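Guanine deaminase (Escherichia coli, PDB 6OHB) catalyses the zinc-dependent hydrolytic deamination of guanine to xanthine and ammonia, the single step of guanine breakdown to xanthine. Local coordinates at residues D23-I28 with K314-K319; E27-L32 with S355-F360; A363-A368 with I377-P382. All coordinates share one frame; numbering follows the deposited sequence.

Interaction 1: residues D23-I28 with K314-K319; sequences DNPEEI and KAWQKK
W316 holds its CG anti to the carbonyl carbon (chi1 -77°), which swings the indole off helix 312-317 to meet P25. K319 starts out the same way, and bends at chi2 and chi4 carry its NZ round to D23. P25 lays its CD over one face of the indole, 3.6 Å from the centroid of the six-membered ring of W316 and 20° off the normal, a CH-pi contact. At the ring's edge, close to its plane, D23 O comes within 3.3 Å of W316 CE3. The one charge pairing across the contact is a long salt bridge, D23 OD2 to K319 NZ at 3.6 Å. K319 follows the helix with positive phi, closing it in a Schellman motif. The loop is braced from within: E27 OE2 accepts both D23 N, from above the carboxylate plane, and N24 N at 3.0 Å, on its anti lone pair. That double grip probably steadies the turn bearing D23 and P25. The contact lies at the surface, joining the loop between strands 14-18 and 32-35 to a helix of the amidohydrolase domain. Helix 356-363 touches both partners: its E358 takes the indole N-H of W316 and packs on P25.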
loop_
_atom_site.group_PDB
_atom_site.type_symbol
_atom_site.label_atom_id
_atom_site.label_comp_id
_atom_site.label_asym_id
_atom_site.label_seq_id
_atom_site.Cartn_x
_atom_site.Cartn_y
_atom_site.Cartn_z
ATOM N N ASP A 23 -19.798 12.033 -17.380
ATOM C CA ASP A 23 -20.653 11.511 -16.322
ATOM C C ASP A 23 -20.681 9.983 -16.256
ATOM O O ASP A 23 -21.273 9.430 -15.320
ATOM C CB ASP A 23 -22.096 12.065 -16.444
ATOM C CG ASP A 23 -22.712 11.889 -17.815
ATOM O OD1 ASP A 23 -21.967 11.751 -18.806
ATOM O OD2 ASP A 23 -23.963 11.911 -17.909
ATOM N N ASN A 24 -20.048 9.284 -17.201
ATOM C CA ASN A 24 -19.852 7.856 -17.086
ATOM C C ASN A 24 -18.367 7.568 -17.260
ATOM O O ASN A 24 -17.731 8.129 -18.167
ATOM C CB ASN A 24 -20.670 7.083 -18.134
ATOM C CG ASN A 24 -21.868 6.378 -17.541
ATOM O OD1 ASN A 24 -21.732 5.367 -16.853
ATOM N ND2 ASN A 24 -23.058 6.920 -17.797
ATOM N N PRO A 25 -17.775 6.723 -16.410
ATOM C CA PRO A 25 -16.335 6.430 -16.548
ATOM C C PRO A 25 -15.975 5.799 -17.880
ATOM O O PRO A 25 -14.787 5.758 -18.228
ATOM C CB PRO A 25 -16.049 5.467 -15.382
ATOM C CG PRO A 25 -17.388 4.899 -15.016
ATOM C CD PRO A 25 -18.402 5.953 -15.325
ATOM N N GLU A 26 -16.961 5.319 -18.640
ATOM C CA GLU A 26 -16.698 4.740 -19.950
ATOM C C GLU A 26 -16.322 5.790 -20.989
ATOM O O GLU A 26 -15.674 5.448 -21.982
ATOM C CB GLU A 26 -17.916 3.947 -20.427
ATOM C CG GLU A 26 -17.813 2.448 -20.192
ATOM C CD GLU A 26 -17.591 2.100 -18.733
ATOM O OE1 GLU A 26 -18.535 2.258 -17.929
ATOM O OE2 GLU A 26 -16.468 1.673 -18.390
ATOM N N GLU A 27 -16.710 7.052 -20.794
ATOM C CA GLU A 27 -16.340 8.082 -21.759
ATOM C C GLU A 27 -14.959 8.671 -21.514
ATOM O O GLU A 27 -14.513 9.491 -22.326
ATOM C CB GLU A 27 -17.346 9.232 -21.753
ATOM C CG GLU A 27 -18.739 8.889 -21.297
ATOM C CD GLU A 27 -19.573 10.137 -21.100
ATOM O OE1 GLU A 27 -19.560 11.010 -21.993
ATOM O OE2 GLU A 27 -20.225 10.254 -20.047
ATOM N N ILE A 28 -14.286 8.292 -20.421
ATOM C CA ILE A 28 -13.027 8.938 -20.057
ATOM C C ILE A 28 -11.979 8.732 -21.144
ATOM O O ILE A 28 -11.189 9.636 -21.442
ATOM C CB ILE A 28 -12.540 8.425 -18.687
ATOM C CG1 ILE A 28 -13.478 8.903 -17.582
ATOM C CG2 ILE A 28 -11.118 8.898 -18.402
ATOM C CD1 ILE A 28 -13.168 8.315 -16.223
ATOM N N LYS A 314 -22.416 2.610 -7.354
ATOM C CA LYS A 314 -23.686 3.281 -7.102
ATOM C C LYS A 314 -23.527 4.790 -7.184
ATOM O O LYS A 314 -24.476 5.495 -7.543
ATOM C CB LYS A 314 -24.246 2.879 -5.732
ATOM N N ALA A 315 -22.333 5.300 -6.881
ATOM C CA ALA A 315 -22.093 6.728 -7.038
ATOM C C ALA A 315 -22.164 7.143 -8.503
ATOM O O ALA A 315 -22.754 8.177 -8.832
ATOM C CB ALA A 315 -20.736 7.098 -6.438
ATOM N N TRP A 316 -21.580 6.343 -9.400
ATOM C CA TRP A 316 -21.701 6.635 -10.826
ATOM C C TRP A 316 -23.144 6.492 -11.299
ATOM O O TRP A 316 -23.631 7.321 -12.078
ATOM C CB TRP A 316 -20.783 5.724 -11.639
ATOM C CG TRP A 316 -19.328 6.113 -11.625
ATOM C CD1 TRP A 316 -18.298 5.404 -11.075
ATOM C CD2 TRP A 316 -18.739 7.288 -12.207
ATOM N NE1 TRP A 316 -17.110 6.064 -11.274
ATOM C CE2 TRP A 316 -17.351 7.221 -11.966
ATOM C CE3 TRP A 316 -19.250 8.387 -12.910
ATOM C CZ2 TRP A 316 -16.468 8.213 -12.399
ATOM C CZ3 TRP A 316 -18.371 9.368 -13.338
ATOM C CH2 TRP A 316 -16.996 9.274 -13.082
ATOM N N GLN A 317 -23.840 5.443 -10.844
ATOM C CA GLN A 317 -25.226 5.235 -11.262
ATOM C C GLN A 317 -26.120 6.370 -10.781
ATOM O O GLN A 317 -26.963 6.869 -11.539
ATOM C CB GLN A 317 -25.740 3.891 -10.743
ATOM N N LYS A 318 -25.946 6.800 -9.532
ATOM C CA LYS A 318 -26.710 7.916 -8.985
ATOM C C LYS A 318 -26.189 9.274 -9.447
ATOM O O LYS A 318 -26.733 10.299 -9.024
ATOM C CB LYS A 318 -26.717 7.858 -7.450
ATOM C CG LYS A 318 -27.236 6.544 -6.858
ATOM C CD LYS A 318 -28.723 6.344 -7.098
ATOM N N LYS A 319 -25.138 9.304 -10.274
ATOM C CA LYS A 319 -24.585 10.542 -10.833
ATOM C C LYS A 319 -24.183 11.542 -9.747
ATOM O O LYS A 319 -24.451 12.739 -9.861
ATOM C CB LYS A 319 -25.561 11.190 -11.820
ATOM C CG LYS A 319 -26.066 10.269 -12.929
ATOM C CD LYS A 319 -26.226 11.020 -14.247
ATOM C CE LYS A 319 -26.439 10.068 -15.418
ATOM N NZ LYS A 319 -25.201 9.311 -15.770
#

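Interaction 2: residues E27-L32 with S355-F360; sequences EIASAL and SAYEAF
Van der Waals contact between apolar groups carries this interface, with no hydrogen bond crossing it. I28 and Y357 lie side by side, running head to tail, so that I28 CG2 settles 3.6 Å from Y357 CB, while I28 CD1 reaches on to E358 CA, also at 3.6 Å. Two aliphatic groups come obliquely to the Y357 ring at different carbons: A29 CB to CD2 at 3.6 Å and L32 CD2 to CE1 at 3.5 Å, L32 crossing Y357 at about a right angle. L32 has CG anti to the backbone N (chi1 -169°), and its other methyl, CD1, comes obliquely to F360 CD2 at 3.9 Å. Polar bonds lie within the segments or lead outside. S30 OG donates to E27 O at 2.6 Å, on an in-plane lone pair, closing the turn, and also meets R20. S355 N-caps helix 356-363, its OG accepting weakly from Y357 N and E358 N, while E358 turns its carboxylate to W316 and Y352. Y357 also packs on V410 and L413 of helix 409-419. Mainly apolar side chains meet, with I28 CG2 also resting on the Y357 carbonyl oxygen, so the loop is probably held by shape and exclusion of water.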
loop_
_atom_site.group_PDB
_atom_site.type_symbol
_atom_site.label_atom_id
_atom_site.label_comp_id
_atom_site.label_asym_id
_atom_site.label_seq_id
_atom_site.Cartn_x
_atom_site.Cartn_y
_atom_site.Cartn_z
ATOM N N GLU A 27 -16.710 7.052 -20.794
ATOM C CA GLU A 27 -16.340 8.082 -21.759
ATOM C C GLU A 27 -14.959 8.671 -21.514
ATOM O O GLU A 27 -14.513 9.491 -22.326
ATOM C CB GLU A 27 -17.346 9.232 -21.753
ATOM C CG GLU A 27 -18.739 8.889 -21.297
ATOM C CD GLU A 27 -19.573 10.137 -21.100
ATOM O OE1 GLU A 27 -19.560 11.010 -21.993
ATOM O OE2 GLU A 27 -20.225 10.254 -20.047
ATOM N N ILE A 28 -14.286 8.292 -20.421
ATOM C CA ILE A 28 -13.027 8.938 -20.057
ATOM C C ILE A 28 -11.979 8.732 -21.144
ATOM O O ILE A 28 -11.189 9.636 -21.442
ATOM C CB ILE A 28 -12.540 8.425 -18.687
ATOM C CG1 ILE A 28 -13.478 8.903 -17.582
ATOM C CG2 ILE A 28 -11.118 8.898 -18.402
ATOM C CD1 ILE A 28 -13.168 8.315 -16.223
ATOM N N ALA A 29 -11.966 7.551 -21.767
ATOM C CA ALA A 29 -11.005 7.294 -22.836
ATOM C C ALA A 29 -11.190 8.266 -23.996
ATOM O O ALA A 29 -10.210 8.719 -24.600
ATOM C CB ALA A 29 -11.132 5.851 -23.322
ATOM N N SER A 30 -12.440 8.604 -24.315
ATOM C CA SER A 30 -12.722 9.542 -25.394
ATOM C C SER A 30 -12.187 10.942 -25.111
ATOM O O SER A 30 -11.925 11.693 -26.056
ATOM C CB SER A 30 -14.226 9.607 -25.647
ATOM O OG SER A 30 -14.857 10.456 -24.699
ATOM N N ALA A 31 -12.022 11.308 -23.841
ATOM C CA ALA A 31 -11.574 12.638 -23.457
ATOM C C ALA A 31 -10.127 12.664 -22.983
ATOM O O ALA A 31 -9.660 13.706 -22.512
ATOM C CB ALA A 31 -12.483 13.200 -22.365
ATOM N N LEU A 32 -9.412 11.548 -23.082
ATOM C CA LEU A 32 -8.050 11.470 -22.574
ATOM C C LEU A 32 -7.079 11.855 -23.680
ATOM O O LEU A 32 -7.023 11.197 -24.725
ATOM C CB LEU A 32 -7.731 10.072 -22.047
ATOM C CG LEU A 32 -6.407 10.060 -21.281
ATOM C CD1 LEU A 32 -6.669 10.081 -19.795
ATOM C CD2 LEU A 32 -5.555 8.868 -21.668
ATOM N N SER A 355 -10.657 1.343 -13.645
ATOM C CA SER A 355 -9.791 1.541 -14.795
ATOM C C SER A 355 -8.675 2.540 -14.499
ATOM O O SER A 355 -8.813 3.437 -13.659
ATOM C CB SER A 355 -10.630 2.033 -15.980
ATOM O OG SER A 355 -9.893 2.892 -16.833
ATOM N N ALA A 356 -7.567 2.398 -15.236
ATOM C CA ALA A 356 -6.476 3.357 -15.109
ATOM C C ALA A 356 -6.940 4.748 -15.515
ATOM O O ALA A 356 -6.579 5.747 -14.880
ATOM C CB ALA A 356 -5.285 2.914 -15.961
ATOM N N TYR A 357 -7.755 4.825 -16.569
ATOM C CA TYR A 357 -8.332 6.101 -16.974
ATOM C C TYR A 357 -9.219 6.678 -15.878
ATOM O O TYR A 357 -9.153 7.876 -15.586
ATOM C CB TYR A 357 -9.109 5.927 -18.279
ATOM C CG TYR A 357 -8.213 5.666 -19.471
ATOM C CD1 TYR A 357 -6.838 5.846 -19.379
ATOM C CD2 TYR A 357 -8.735 5.230 -20.679
ATOM C CE1 TYR A 357 -6.011 5.606 -20.457
ATOM C CE2 TYR A 357 -7.912 4.986 -21.765
ATOM C CZ TYR A 357 -6.552 5.182 -21.649
ATOM O OH TYR A 357 -5.724 4.938 -22.723
ATOM N N GLU A 358 -10.053 5.840 -15.256
ATOM C CA GLU A 358 -10.929 6.328 -14.191
ATOM C C GLU A 358 -10.130 6.814 -12.987
ATOM O O GLU A 358 -10.461 7.847 -12.391
ATOM C CB GLU A 358 -11.914 5.236 -13.773
ATOM C CG GLU A 358 -13.032 5.733 -12.870
ATOM C CD GLU A 358 -13.978 4.622 -12.446
ATOM O OE1 GLU A 358 -13.878 3.503 -12.995
ATOM O OE2 GLU A 358 -14.830 4.873 -11.571
ATOM N N ALA A 359 -9.084 6.076 -12.605
ATOM C CA ALA A 359 -8.253 6.486 -11.477
ATOM C C ALA A 359 -7.557 7.810 -11.762
ATOM O O ALA A 359 -7.566 8.729 -10.929
ATOM C CB ALA A 359 -7.231 5.390 -11.163
ATOM N N PHE A 360 -6.950 7.929 -12.945
ATOM C CA PHE A 360 -6.304 9.183 -13.316
ATOM C C PHE A 360 -7.312 10.328 -13.341
ATOM O O PHE A 360 -7.018 11.439 -12.884
ATOM C CB PHE A 360 -5.612 9.024 -14.672
ATOM C CG PHE A 360 -4.952 10.278 -15.176
ATOM C CD1 PHE A 360 -3.704 10.655 -14.708
ATOM C CD2 PHE A 360 -5.569 11.067 -16.135
ATOM C CE1 PHE A 360 -3.087 11.808 -15.175
ATOM C CE2 PHE A 360 -4.959 12.221 -16.607
ATOM C CZ PHE A 360 -3.715 12.591 -16.124
#

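Interaction 3: residues A363-A368 with I377-P382; sequences ATLGGA and IGNFLP
The carboxamide of N379 is the flat group that meets the helix, and it does so at its ND2 end: L365 CD2 comes to 3.6 Å from N379 ND2, with CD1 a little farther off, the two side chains crossing obliquely. The same ND2 is hydrogen-bonded to V18 O, and OD1 to K384 NZ, so both ends of the amide are held and its rotation is fixed. The F380 ring points elsewhere, into an edge-to-face meeting with F15 and a more nearly parallel one with F50.

L365, its CG anti to the backbone N (chi1 -174°), lies against the backbone of the loop: CD1 is 3.8 Å from I377 O and CB 3.7 Å from G378 O. The backbones come as close as 4.1 Å between L365 CA and G378 CA, and L365 CD1 occupies the place a CB on G378 would need. The backbone angles of G378, with phi at 116°, call for glycine by themselves.

In the amidohydrolase fold this loop is the return path from the last helices beside the TIM barrel to the small beta domain, and here it runs on to strand 388-391. T364 marks the break between helices 356-363 and 365-370. Its OG1 is bonded to F360 O and also shares a water with the loop, 2.8 Å from T364 OG1; the water donates to G378 O at 2.6 Å. The bridge ties the helix junction to the glycine carbonyl without a direct bond between them.

One turn on, A368 CB packs on I377 CG1 at 3.7 Å. I377 wedges that CG1 between its own N and C (chi1 61°). Its carbonyl O also accepts from K384 NZ, the lysine that holds N379 OD1.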
loop_
_atom_site.group_PDB
_atom_site.type_symbol
_atom_site.label_atom_id
_atom_site.label_comp_id
_atom_site.label_asym_id
_atom_site.label_seq_id
_atom_site.Cartn_x
_atom_site.Cartn_y
_atom_site.Cartn_z
ATOM N N ALA A 363 -8.191 11.429 -9.890
ATOM C CA ALA A 363 -7.066 12.101 -9.247
ATOM C C ALA A 363 -6.909 13.544 -9.714
ATOM O O ALA A 363 -6.371 14.373 -8.972
ATOM C CB ALA A 363 -5.774 11.323 -9.496
ATOM N N THR A 364 -7.379 13.878 -10.917
ATOM C CA THR A 364 -7.142 15.221 -11.441
ATOM C C THR A 364 -8.445 15.968 -11.697
ATOM O O THR A 364 -8.975 16.619 -10.790
ATOM C CB THR A 364 -6.320 15.166 -12.731
ATOM O OG1 THR A 364 -7.008 14.374 -13.710
ATOM C CG2 THR A 364 -4.951 14.559 -12.467
ATOM N N LEU A 365 -8.975 15.876 -12.921
ATOM C CA LEU A 365 -10.117 16.712 -13.293
ATOM C C LEU A 365 -11.381 16.301 -12.550
ATOM O O LEU A 365 -12.182 17.159 -12.168
ATOM C CB LEU A 365 -10.347 16.654 -14.803
ATOM C CG LEU A 365 -11.425 17.585 -15.368
ATOM C CD1 LEU A 365 -11.117 19.047 -15.064
ATOM C CD2 LEU A 365 -11.589 17.363 -16.863
ATOM N N GLY A 366 -11.580 15.000 -12.334
ATOM C CA GLY A 366 -12.724 14.560 -11.548
ATOM C C GLY A 366 -12.693 15.088 -10.125
ATOM O O GLY A 366 -13.728 15.468 -9.565
ATOM N N GLY A 367 -11.509 15.119 -9.514
ATOM C CA GLY A 367 -11.406 15.678 -8.177
ATOM C C GLY A 367 -11.724 17.161 -8.153
ATOM O O GLY A 367 -12.509 17.627 -7.323
ATOM N N ALA A 368 -11.145 17.915 -9.095
ATOM C CA ALA A 368 -11.462 19.338 -9.213
ATOM C C ALA A 368 -12.957 19.547 -9.402
ATOM O O ALA A 368 -13.541 20.473 -8.826
ATOM C CB ALA A 368 -10.679 19.965 -10.370
ATOM N N ILE A 377 -8.746 24.444 -12.700
ATOM C CA ILE A 377 -7.640 23.497 -12.671
ATOM C C ILE A 377 -8.117 22.175 -13.262
ATOM O O ILE A 377 -9.297 22.001 -13.580
ATOM C CB ILE A 377 -7.100 23.274 -11.241
ATOM C CG1 ILE A 377 -8.199 22.693 -10.344
ATOM C CG2 ILE A 377 -6.552 24.567 -10.652
ATOM C CD1 ILE A 377 -7.704 22.244 -8.963
ATOM N N GLY A 378 -7.193 21.228 -13.402
ATOM C CA GLY A 378 -7.529 19.850 -13.710
ATOM C C GLY A 378 -7.016 19.348 -15.040
ATOM O O GLY A 378 -6.953 18.126 -15.239
ATOM N N ASN A 379 -6.672 20.233 -15.969
ATOM C CA ASN A 379 -6.088 19.810 -17.235
ATOM C C ASN A 379 -5.289 20.977 -17.808
ATOM O O ASN A 379 -5.079 21.997 -17.143
ATOM C CB ASN A 379 -7.166 19.291 -18.196
ATOM C CG ASN A 379 -8.348 20.238 -18.333
ATOM O OD1 ASN A 379 -8.224 21.446 -18.132
ATOM N ND2 ASN A 379 -9.505 19.686 -18.677
ATOM N N PHE A 380 -4.818 20.813 -19.043
ATOM C CA PHE A 380 -3.946 21.788 -19.684
ATOM C C PHE A 380 -4.683 22.642 -20.714
ATOM O O PHE A 380 -4.084 23.073 -21.705
ATOM C CB PHE A 380 -2.750 21.081 -20.323
ATOM C CG PHE A 380 -1.885 20.349 -19.336
ATOM C CD1 PHE A 380 -1.113 21.045 -18.416
ATOM C CD2 PHE A 380 -1.857 18.965 -19.314
ATOM C CE1 PHE A 380 -0.319 20.372 -17.503
ATOM C CE2 PHE A 380 -1.072 18.286 -18.402
ATOM C CZ PHE A 380 -0.303 18.988 -17.497
ATOM N N LEU A 381 -5.973 22.892 -20.500
ATOM C CA LEU A 381 -6.718 23.768 -21.395
ATOM C C LEU A 381 -6.235 25.209 -21.235
ATOM O O LEU A 381 -5.976 25.656 -20.110
ATOM C CB LEU A 381 -8.217 23.697 -21.105
ATOM C CG LEU A 381 -8.966 22.396 -21.387
ATOM C CD1 LEU A 381 -10.405 22.518 -20.900
ATOM C CD2 LEU A 381 -8.925 22.044 -22.868
ATOM N N PRO A 382 -6.082 25.951 -22.336
ATOM C CA PRO A 382 -5.697 27.367 -22.234
ATOM C C PRO A 382 -6.592 28.122 -21.259
ATOM O O PRO A 382 -7.803 27.896 -21.193
ATOM C CB PRO A 382 -5.862 27.882 -23.669
ATOM C CG PRO A 382 -5.639 26.669 -24.528
ATOM C CD PRO A 382 -6.171 25.490 -23.734
HETATM O O HOH W 1 -6.757 15.658 -16.178
#

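In the fold
Interactions 1 and 2 both use the loop between strands 14-18 and 32-35, and share E27 and I28. Their centres lie 11 Å apart, and they meet where W316 and P25 touch E358. Interaction 3 follows both in the sequence; its centre is about 13 Å from that of interaction 2 and 17 Å from that of interaction 1, whose nearest atoms are still about 7 Å away. Helix 356-363 of interaction 2 is followed, after a break at T364, by helix 365-370 of interaction 3. Together they seat segments from both ends of the chain against helices of the amidohydrolase domain, all away from the zinc site, consistent with joining the barrel region to the small beta domain.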